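Local coordinates for transcription regulator AsnC/Lrp ligand binding domain-containing protein (PDB 2ZBC) that binds isoleucine between its subunits as a stand-alone ligand-binding RAM module, and probably serves as an amino-acid sensor related to Lrp/AsnC transcription regulators, at residues A[17-22]-A[31-36]; A[40-45]-A[58-63]. One frame throughout, in Å; residues are numbered along the deposited sequence.

Contact 1 of 2, residues A[17-22]-A[31-36]; sequences EVFERL and VHVVYG. With ILE (isoleucine), chain J.
Phe-19 reaches from helix 17-22 onto strand 31-34, outermost in the sheet of its own chain, and meets Val-31 and Val-33 together. Its CG lies anti to the backbone N (chi1 167°), which carries the ring away from the helix and brings CD1 to 3.8 Å from Val-31 CG2. The ring turns an edge to the strand backbone, with CE1 3.6 Å from Val-31 O, while Val-33 CG2 meets Phe-19 CD1 and CB at 4.0 Å. Val-31 holds CG1 between its N and carbonyl carbon (chi1 54°), an orientation that turns CG1 to Phe-19 CE1 and sets CG2 between Phe-19 and Leu-22, whose CD1 is 3.9 Å away. This is helix-on-sheet packing of the ferredoxin-like alpha-beta fold of RAM domains, the helix running nearly antiparallel to the strand (169°). With an alanine here in place of Phe-19 the ring would be gone, and its loss is likely to open a gap over Val-31 and Val-33. Val-34, at the strand's end, and Gly-36, in the loop after it, hold a bound isoleucine: its N donates to Val-34 O and Gly-36 O, and Gly-36 N donates to its carboxylate O at 2.9 Å. Tyr-35 CD1 lies 3.9 Å from the ligand's CG1.

Contact 2 of 2, residues A[40-45]-A[58-63]; sequences IVVKVE and NTIRKL. With ILE (isoleucine), chain I.
Ile-60 CD1 is the one atom of segment 58-63 that comes near strand 40-45, and it approaches two valines loosely. The apolar part of the contact consists of these two touches: Val-42 CG2 and Val-44 CG2 each lie 4.4 Å from Ile-60 CD1. The two valines are two residues apart on the strand and point toward the helix, and their methyls face CD1. An extended chain puts it there, with CG1 anti to the carbonyl carbon (chi1 -59°) and CD1 anti to CA (chi2 -172°). The packing is light, burying 62 Å² in all, and Phe-55 from the same helix touches both Ile-60 and Val-44 to fill in around it.

Topologically the pair joins the second helix of the ferredoxin-like alpha-beta fold to an inner strand of its antiparallel sheet. As for backbone bonding, the chain has a wider pi-type turn at 58-60 and a type I beta turn from Ile-60 to Leu-63, with Leu-63 N donating to Ile-60 O at 3.1 Å.

The polar chemistry belongs to Arg-61, next to Ile-60 but directed at a bound isoleucine. Its chain bends at chi3 (62°), laying one face of the guanidinium over the ligand's aliphatic part, with Arg-61 NE 3.8 Å from the ligand's CB and CG2 above the plane, offset toward the rim. Two of its nitrogens have firm partners: NH1 bonds to Thr-69 OG1, itself a ligand partner, and NE forms a salt bridge with Glu-15 of the fourth subunit, while NH2 has a long, weak ion pair with Asp-39 of that subunit. The two firm bonds probably fix the guanidinium's rotation, keeping that face turned to the ligand.

How the contacts relate
Both contacts are buried and set helices on one antiparallel sheet, but on different strands: contact 1 uses the strand that is outermost within the chain, contact 2 its inner neighbour. The two meet directly, since Val-31 CG2 packs on Val-42 CG1 at 3.5 Å and Leu-22 CD1 on the same methyl at 3.6 Å, while His-32 O and Val-41 N probably share a hydrogen bond. Contact 1 is broader and mixes an aromatic ring with aliphatic methyls; contact 2 is sparse and aliphatic, closer to the chain's centre; both reach the second subunit. At isoleucine sites between subunits, 31-36 supplies backbone groups to polar ligand atoms, whereas 58-63 contributes a flat charged group over the ligand's hydrocarbon.

Contact 1 of 2, residues A[17-22]-A[31-36]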
loop_
_atom_site.group_PDB
_atom_site.type_symbol
_atom_site.label_atom_id
_atom_site.label_comp_id
_atom_site.label_asym_id
_atom_site.label_seq_id
_atom_site.Cartn_x
_atom_site.Cartn_y
_atom_site.Cartn_z
ATOM N N GLU A 17 4.205 17.717 17.977
ATOM C CA GLU A 17 5.510 17.856 18.634
ATOM C C GLU A 17 6.559 17.759 17.537
ATOM O O GLU A 17 7.510 18.543 17.493
ATOM C CB GLU A 17 5.756 16.792 19.684
ATOM C CG GLU A 17 4.977 17.008 20.981
ATOM C CD GLU A 17 5.168 15.837 21.921
ATOM O OE1 GLU A 17 6.319 15.559 22.338
ATOM O OE2 GLU A 17 4.167 15.220 22.237
ATOM N N VAL A 18 6.336 16.826 16.604
ATOM C CA VAL A 18 7.255 16.720 15.490
ATOM C C VAL A 18 7.230 17.967 14.607
ATOM O O VAL A 18 8.271 18.461 14.157
ATOM C CB VAL A 18 7.020 15.404 14.669
ATOM C CG1 VAL A 18 7.953 15.382 13.379
ATOM C CG2 VAL A 18 7.264 14.171 15.506
ATOM N N PHE A 19 6.058 18.466 14.291
ATOM C CA PHE A 19 5.900 19.692 13.479
ATOM C C PHE A 19 6.677 20.858 14.133
ATOM O O PHE A 19 7.462 21.548 13.466
ATOM C CB PHE A 19 4.382 20.038 13.353
ATOM C CG PHE A 19 4.106 21.415 12.806
ATOM C CD1 PHE A 19 3.826 21.615 11.452
ATOM C CD2 PHE A 19 4.123 22.523 13.633
ATOM C CE1 PHE A 19 3.594 22.881 10.967
ATOM C CE2 PHE A 19 3.881 23.797 13.162
ATOM C CZ PHE A 19 3.586 23.975 11.828
ATOM N N GLU A 20 6.522 21.002 15.442
ATOM C CA GLU A 20 7.258 22.012 16.211
ATOM C C GLU A 20 8.800 21.897 16.053
ATOM O O GLU A 20 9.446 22.896 15.890
ATOM C CB GLU A 20 6.865 21.941 17.688
ATOM C CG GLU A 20 7.632 22.822 18.705
ATOM C CD GLU A 20 7.005 22.762 20.144
ATOM O OE1 GLU A 20 6.754 21.620 20.756
ATOM O OE2 GLU A 20 6.732 23.897 20.655
ATOM N N ARG A 21 9.344 20.679 16.082
ATOM C CA ARG A 21 10.783 20.461 15.903
ATOM C C ARG A 21 11.174 20.894 14.512
ATOM O O ARG A 21 12.152 21.654 14.311
ATOM C CB ARG A 21 11.130 19.007 16.067
ATOM C CG ARG A 21 10.941 18.482 17.538
ATOM C CD ARG A 21 11.373 17.018 17.748
ATOM N NE ARG A 21 10.998 16.563 19.085
ATOM C CZ ARG A 21 11.754 16.809 20.155
ATOM N NH1 ARG A 21 12.960 17.404 20.029
ATOM N NH2 ARG A 21 11.350 16.399 21.309
ATOM N N LEU A 22 10.364 20.449 13.529
ATOM C CA LEU A 22 10.691 20.703 12.151
ATOM C C LEU A 22 10.781 22.187 11.815
ATOM O O LEU A 22 11.678 22.595 10.988
ATOM C CB LEU A 22 9.804 19.946 11.166
ATOM C CG LEU A 22 10.040 18.443 11.131
ATOM C CD1 LEU A 22 8.761 17.769 10.521
ATOM C CD2 LEU A 22 11.338 18.004 10.446
ATOM N N VAL A 31 6.485 23.091 6.055
ATOM C CA VAL A 31 6.065 21.931 6.879
ATOM C C VAL A 31 4.578 22.083 7.156
ATOM O O VAL A 31 4.065 23.162 7.456
ATOM C CB VAL A 31 6.950 21.803 8.134
ATOM C CG1 VAL A 31 6.995 23.085 8.950
ATOM C CG2 VAL A 31 6.555 20.657 9.033
ATOM N N HIS A 32 3.859 20.976 7.019
ATOM C CA HIS A 32 2.419 21.010 7.147
ATOM C C HIS A 32 1.968 19.732 7.821
ATOM O O HIS A 32 2.361 18.674 7.362
ATOM C CB HIS A 32 1.752 21.076 5.741
ATOM C CG HIS A 32 2.368 22.060 4.760
ATOM N ND1 HIS A 32 2.025 23.399 4.735
ATOM C CD2 HIS A 32 3.226 21.885 3.735
ATOM C CE1 HIS A 32 2.711 24.010 3.780
ATOM N NE2 HIS A 32 3.461 23.120 3.162
ATOM N N VAL A 33 1.071 19.774 8.812
ATOM C CA VAL A 33 0.391 18.498 9.214
ATOM C C VAL A 33 -0.800 18.358 8.270
ATOM O O VAL A 33 -1.475 19.352 7.907
ATOM C CB VAL A 33 -0.106 18.534 10.691
ATOM C CG1 VAL A 33 -0.804 17.283 11.221
ATOM C CG2 VAL A 33 1.022 18.827 11.623
ATOM N N VAL A 34 -1.137 17.108 7.984
ATOM C CA VAL A 34 -2.108 16.711 6.993
ATOM C C VAL A 34 -2.954 15.541 7.406
ATOM O O VAL A 34 -2.537 14.678 8.162
ATOM C CB VAL A 34 -1.466 16.370 5.638
ATOM C CG1 VAL A 34 -0.974 17.612 4.890
ATOM C CG2 VAL A 34 -0.428 15.296 5.774
ATOM N N TYR A 35 -4.216 15.567 6.947
ATOM C CA TYR A 35 -5.156 14.401 7.011
ATOM C C TYR A 35 -4.844 13.414 5.906
ATOM O O TYR A 35 -4.484 13.755 4.752
ATOM C CB TYR A 35 -6.606 14.849 6.900
ATOM C CG TYR A 35 -7.042 15.784 7.984
ATOM C CD1 TYR A 35 -7.433 15.316 9.221
ATOM C CD2 TYR A 35 -7.104 17.159 7.770
ATOM C CE1 TYR A 35 -7.801 16.145 10.210
ATOM C CE2 TYR A 35 -7.544 18.000 8.777
ATOM C CZ TYR A 35 -7.891 17.494 9.973
ATOM O OH TYR A 35 -8.307 18.326 10.969
ATOM N N GLY A 36 -4.772 12.189 6.318
ATOM C CA GLY A 36 -4.772 11.015 5.469
ATOM C C GLY A 36 -3.634 10.113 5.852
ATOM O O GLY A 36 -3.178 10.036 7.001
HETATM N N ILE J . -2.720 11.846 9.195
HETATM C CA ILE J . -3.476 11.571 10.463
HETATM C C ILE J . -4.873 11.181 10.213
HETATM O O ILE J . -5.311 11.358 9.055
HETATM C CB ILE J . -3.381 12.734 11.464
HETATM C CG1 ILE J . -4.251 13.949 11.079
HETATM C CG2 ILE J . -1.976 13.094 11.700
HETATM C CD1 ILE J . -4.304 15.036 12.170
HETATM O OXT ILE J . -5.436 10.644 11.177
#

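Contact 2 of 2, residues A[40-45]-A[58-63]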
loop_
_atom_site.group_PDB
_atom_site.type_symbol
_atom_site.label_atom_id
_atom_site.label_comp_id
_atom_site.label_asym_id
_atom_site.label_seq_id
_atom_site.Cartn_x
_atom_site.Cartn_y
_atom_site.Cartn_z
ATOM N N ILE A 40 2.742 14.303 8.214
ATOM C CA ILE A 40 3.392 15.590 7.937
ATOM C C ILE A 40 4.096 15.576 6.584
ATOM O O ILE A 40 4.648 14.542 6.160
ATOM C CB ILE A 40 4.477 15.840 8.991
ATOM C CG1 ILE A 40 3.908 15.902 10.414
ATOM C CG2 ILE A 40 5.317 17.050 8.687
ATOM C CD1 ILE A 40 4.935 16.059 11.499
ATOM N N VAL A 41 4.079 16.735 5.913
ATOM C CA VAL A 41 4.699 16.901 4.581
ATOM C C VAL A 41 5.718 17.983 4.809
ATOM O O VAL A 41 5.385 19.015 5.320
ATOM C CB VAL A 41 3.709 17.328 3.488
ATOM C CG1 VAL A 41 4.486 17.660 2.205
ATOM C CG2 VAL A 41 2.634 16.359 3.277
ATOM N N VAL A 42 6.973 17.731 4.500
ATOM C CA VAL A 42 7.979 18.781 4.550
ATOM C C VAL A 42 8.613 18.961 3.185
ATOM O O VAL A 42 8.763 17.990 2.430
ATOM C CB VAL A 42 9.118 18.503 5.570
ATOM C CG1 VAL A 42 8.636 18.652 7.012
ATOM C CG2 VAL A 42 9.729 17.233 5.384
ATOM N N LYS A 43 8.930 20.188 2.839
ATOM C CA LYS A 43 9.872 20.437 1.729
ATOM C C LYS A 43 11.253 20.649 2.304
ATOM O O LYS A 43 11.446 21.429 3.232
ATOM C CB LYS A 43 9.413 21.626 0.908
ATOM C CG LYS A 43 10.144 21.715 -0.462
ATOM C CD LYS A 43 9.256 22.540 -1.408
ATOM C CE LYS A 43 10.016 23.546 -2.172
ATOM N NZ LYS A 43 11.081 22.976 -2.927
ATOM N N VAL A 44 12.238 19.941 1.786
ATOM C CA VAL A 44 13.579 20.034 2.292
ATOM C C VAL A 44 14.419 20.585 1.174
ATOM O O VAL A 44 14.301 20.137 0.086
ATOM C CB VAL A 44 14.130 18.675 2.671
ATOM C CG1 VAL A 44 15.599 18.772 3.007
ATOM C CG2 VAL A 44 13.333 18.097 3.798
ATOM N N GLU A 45 15.178 21.621 1.448
ATOM C CA GLU A 45 16.190 22.128 0.510
ATOM C C GLU A 45 17.536 22.040 1.202
ATOM O O GLU A 45 17.714 22.577 2.314
ATOM C CB GLU A 45 15.846 23.589 0.147
ATOM C CG GLU A 45 16.838 24.320 -0.794
ATOM C CD GLU A 45 16.891 23.788 -2.228
ATOM O OE1 GLU A 45 15.826 23.275 -2.732
ATOM O OE2 GLU A 45 18.028 23.867 -2.828
ATOM N N ASN A 58 19.904 11.446 9.699
ATOM C CA ASN A 58 20.441 11.783 11.007
ATOM C C ASN A 58 19.716 12.821 11.843
ATOM O O ASN A 58 20.037 12.996 12.999
ATOM C CB ASN A 58 22.018 11.960 10.962
ATOM C CG ASN A 58 22.724 10.671 10.536
ATOM O OD1 ASN A 58 23.514 10.642 9.589
ATOM N ND2 ASN A 58 22.442 9.627 11.206
ATOM N N THR A 59 18.783 13.537 11.251
ATOM C CA THR A 59 17.947 14.487 11.944
ATOM C C THR A 59 16.553 13.999 11.839
ATOM O O THR A 59 16.063 13.492 12.829
ATOM C CB THR A 59 18.137 15.916 11.412
ATOM O OG1 THR A 59 19.541 16.262 11.544
ATOM C CG2 THR A 59 17.419 16.893 12.184
ATOM N N ILE A 60 15.916 14.039 10.665
ATOM C CA ILE A 60 14.460 13.804 10.618
ATOM C C ILE A 60 14.138 12.415 11.177
ATOM O O ILE A 60 13.264 12.277 12.092
ATOM C CB ILE A 60 13.831 13.896 9.170
ATOM C CG1 ILE A 60 14.032 15.236 8.490
ATOM C CG2 ILE A 60 12.277 13.673 9.259
ATOM C CD1 ILE A 60 13.255 15.359 7.185
ATOM N N ARG A 61 14.818 11.392 10.636
ATOM C CA ARG A 61 14.588 10.008 11.078
ATOM C C ARG A 61 15.069 9.624 12.494
ATOM O O ARG A 61 14.906 8.460 12.906
ATOM C CB ARG A 61 15.134 8.991 10.062
ATOM C CG ARG A 61 14.334 9.030 8.797
ATOM C CD ARG A 61 14.898 8.308 7.635
ATOM N NE ARG A 61 15.074 6.892 7.757
ATOM C CZ ARG A 61 14.128 5.992 7.569
ATOM N NH1 ARG A 61 12.898 6.357 7.242
ATOM N NH2 ARG A 61 14.434 4.722 7.665
ATOM N N LYS A 62 15.743 10.554 13.165
ATOM C CA LYS A 62 16.090 10.383 14.557
ATOM C C LYS A 62 15.265 11.243 15.503
ATOM O O LYS A 62 15.507 11.201 16.705
ATOM C CB LYS A 62 17.596 10.553 14.714
ATOM C CG LYS A 62 18.306 9.325 14.110
ATOM C CD LYS A 62 19.812 9.319 14.220
ATOM C CE LYS A 62 20.491 8.039 13.642
ATOM N NZ LYS A 62 20.793 7.021 14.754
ATOM N N LEU A 63 14.345 12.051 15.013
ATOM C CA LEU A 63 13.560 12.896 15.901
ATOM C C LEU A 63 12.610 12.033 16.716
ATOM O O LEU A 63 11.994 11.100 16.165
ATOM C CB LEU A 63 12.717 13.889 15.116
ATOM C CG LEU A 63 13.446 14.995 14.305
ATOM C CD1 LEU A 63 12.427 15.810 13.614
ATOM C CD2 LEU A 63 14.424 15.854 15.155
HETATM N N ILE I . 13.890 5.475 2.481
HETATM C CA ILE I . 13.887 6.572 3.497
HETATM C C ILE I . 13.232 7.868 2.973
HETATM O O ILE I . 12.916 7.864 1.749
HETATM C CB ILE I . 15.307 6.886 3.934
HETATM C CG1 ILE I . 16.090 7.614 2.847
HETATM C CG2 ILE I . 16.039 5.598 4.178
HETATM C CD1 ILE I . 17.499 7.866 3.259
HETATM O OXT ILE I . 13.040 8.842 3.784
#